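Local coordinates for dihydroorotate dehydrogenase (Schistosoma mansoni, PDB 6UY4), which probably catalyses the FMN-dependent oxidation of (S)-dihydroorotate to orotate with a quinone as electron acceptor, a step of de novo pyrimidine synthesis, at residues N250-V255 against S319-G324. Numbering follows the deposited sequence.
Sequences NLKDIV and SALTKG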
loop_
_atom_site.group_PDB
_atom_site.type_symbol
_atom_site.label_atom_id
_atom_site.label_comp_id
_atom_site.label_asym_id
_atom_site.label_seq_id
_atom_site.Cartn_x
_atom_site.Cartn_y
_atom_site.Cartn_z
ATOM N N ASN A 250 -17.508 -9.505 9.744
ATOM C CA ASN A 250 -16.957 -8.153 9.742
ATOM C C ASN A 250 -16.620 -7.692 8.331
ATOM O O ASN A 250 -16.759 -6.505 8.014
ATOM C CB ASN A 250 -15.719 -8.083 10.636
ATOM C CG ASN A 250 -16.062 -8.119 12.110
ATOM O OD1 ASN A 250 -17.106 -7.618 12.527
ATOM N ND2 ASN A 250 -15.183 -8.714 12.907
ATOM N N LEU A 251 -16.179 -8.613 7.472
ATOM C CA LEU A 251 -15.921 -8.266 6.079
ATOM C C LEU A 251 -17.197 -7.802 5.387
ATOM O O LEU A 251 -17.178 -6.840 4.609
ATOM C CB LEU A 251 -15.315 -9.466 5.355
ATOM C CG LEU A 251 -14.618 -9.221 4.019
ATOM C CD1 LEU A 251 -13.429 -8.295 4.204
ATOM C CD2 LEU A 251 -14.182 -10.542 3.408
ATOM N N LYS A 252 -18.320 -8.472 5.664
ATOM C CA LYS A 252 -19.594 -8.050 5.093
ATOM C C LYS A 252 -20.025 -6.698 5.647
ATOM O O LYS A 252 -20.589 -5.873 4.919
ATOM C CB LYS A 252 -20.667 -9.104 5.365
ATOM C CG LYS A 252 -20.406 -10.442 4.698
ATOM C CD LYS A 252 -21.453 -11.471 5.092
ATOM C CE LYS A 252 -21.175 -12.815 4.438
ATOM N NZ LYS A 252 -22.210 -13.827 4.784
ATOM N N ASP A 253 -19.768 -6.455 6.935
ATOM C CA ASP A 253 -20.136 -5.176 7.536
ATOM C C ASP A 253 -19.361 -4.025 6.909
ATOM O O ASP A 253 -19.926 -2.955 6.649
ATOM C CB ASP A 253 -19.901 -5.219 9.046
ATOM C CG ASP A 253 -20.868 -6.143 9.760
ATOM O OD1 ASP A 253 -21.766 -6.696 9.091
ATOM O OD2 ASP A 253 -20.731 -6.314 10.990
ATOM N N ILE A 254 -18.064 -4.223 6.662
ATOM C CA ILE A 254 -17.259 -3.183 6.027
ATOM C C ILE A 254 -17.799 -2.872 4.637
ATOM O O ILE A 254 -17.931 -1.704 4.253
ATOM C CB ILE A 254 -15.778 -3.603 5.980
ATOM C CG1 ILE A 254 -15.215 -3.738 7.395
ATOM C CG2 ILE A 254 -14.962 -2.604 5.176
ATOM C CD1 ILE A 254 -13.780 -4.208 7.438
ATOM N N VAL A 255 -18.130 -3.911 3.869
ATOM C CA VAL A 255 -18.655 -3.706 2.521
ATOM C C VAL A 255 -19.999 -2.989 2.573
ATOM O O VAL A 255 -20.278 -2.106 1.754
ATOM C CB VAL A 255 -18.757 -5.052 1.779
ATOM C CG1 VAL A 255 -19.502 -4.885 0.463
ATOM C CG2 VAL A 255 -17.371 -5.630 1.541
ATOM N N SER A 319 -15.056 -8.658 -3.806
ATOM C CA SER A 319 -15.599 -8.419 -5.140
ATOM C C SER A 319 -16.978 -9.042 -5.302
ATOM O O SER A 319 -17.806 -8.527 -6.062
ATOM C CB SER A 319 -14.642 -8.957 -6.203
ATOM O OG SER A 319 -15.097 -8.637 -7.506
ATOM N N ALA A 320 -17.248 -10.142 -4.596
ATOM C CA ALA A 320 -18.570 -10.752 -4.650
ATOM C C ALA A 320 -19.578 -9.982 -3.805
ATOM O O ALA A 320 -20.750 -9.871 -4.180
ATOM C CB ALA A 320 -18.497 -12.210 -4.194
ATOM N N LEU A 321 -19.139 -9.442 -2.666
ATOM C CA LEU A 321 -20.053 -8.709 -1.795
ATOM C C LEU A 321 -20.435 -7.363 -2.398
ATOM O O LEU A 321 -21.572 -6.906 -2.239
ATOM C CB LEU A 321 -19.425 -8.521 -0.415
ATOM C CG LEU A 321 -19.045 -9.806 0.323
ATOM C CD1 LEU A 321 -18.411 -9.489 1.669
ATOM C CD2 LEU A 321 -20.261 -10.702 0.493
ATOM N N THR A 322 -19.500 -6.710 -3.089
ATOM C CA THR A 322 -19.785 -5.433 -3.729
ATOM C C THR A 322 -20.527 -5.583 -5.048
ATOM O O THR A 322 -21.002 -4.576 -5.586
ATOM C CB THR A 322 -18.490 -4.654 -3.977
ATOM O OG1 THR A 322 -17.671 -5.371 -4.909
ATOM C CG2 THR A 322 -17.724 -4.457 -2.678
ATOM N N LYS A 323 -20.633 -6.803 -5.578
ATOM C CA LYS A 323 -21.227 -7.056 -6.892
ATOM C C LYS A 323 -20.528 -6.257 -7.989
ATOM O O LYS A 323 -21.136 -5.911 -9.005
ATOM C CB LYS A 323 -22.732 -6.772 -6.890
ATOM C CG LYS A 323 -23.551 -7.807 -6.135
ATOM C CD LYS A 323 -25.027 -7.441 -6.095
ATOM C CE LYS A 323 -25.272 -6.222 -5.225
ATOM N NZ LYS A 323 -26.723 -5.932 -5.078
ATOM N N GLY A 324 -19.243 -5.964 -7.794
ATOM C CA GLY A 324 -18.483 -5.210 -8.770
ATOM C C GLY A 324 -18.888 -3.762 -8.917
ATOM O O GLY A 324 -18.660 -3.171 -9.974
#
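V255 and T322 bring the two backbones together, their CA atoms 6.6 Å apart, where a turn of helix 248-259 meets the C-terminal end of helix 305-321. The side chains meet through carbon atoms alone, and no hydrogen bond crosses between the segments. V255 points toward L321 and T322, and both its methyls take part. CG1, anti to the backbone N (chi1 171°), sits between two neighbours, 3.6 Å from CG2 of T322 and 3.7 Å from CB of L321. The second methyl, CG2, lies 4.0 Å from CD1 of L321. That leucine reaches across at about a right angle to both V255 and K252, and its CD1 comes to 3.8 Å from CG of K252. The lysine takes part through CA and CG, and its extended chain leads away from the contact. T322 touches V255 through CG2, while OG1 hydrogen-bonds to the carbonyl O of V318, four residues earlier; K323, beyond the helix, has positive phi. In this TIM-barrel-type domain the pair is side-by-side packing of outer helices: L251 also rests on C314, K317 and V318 of helix 305-321, and L251 and I254 both touch I242 of strand 238-242.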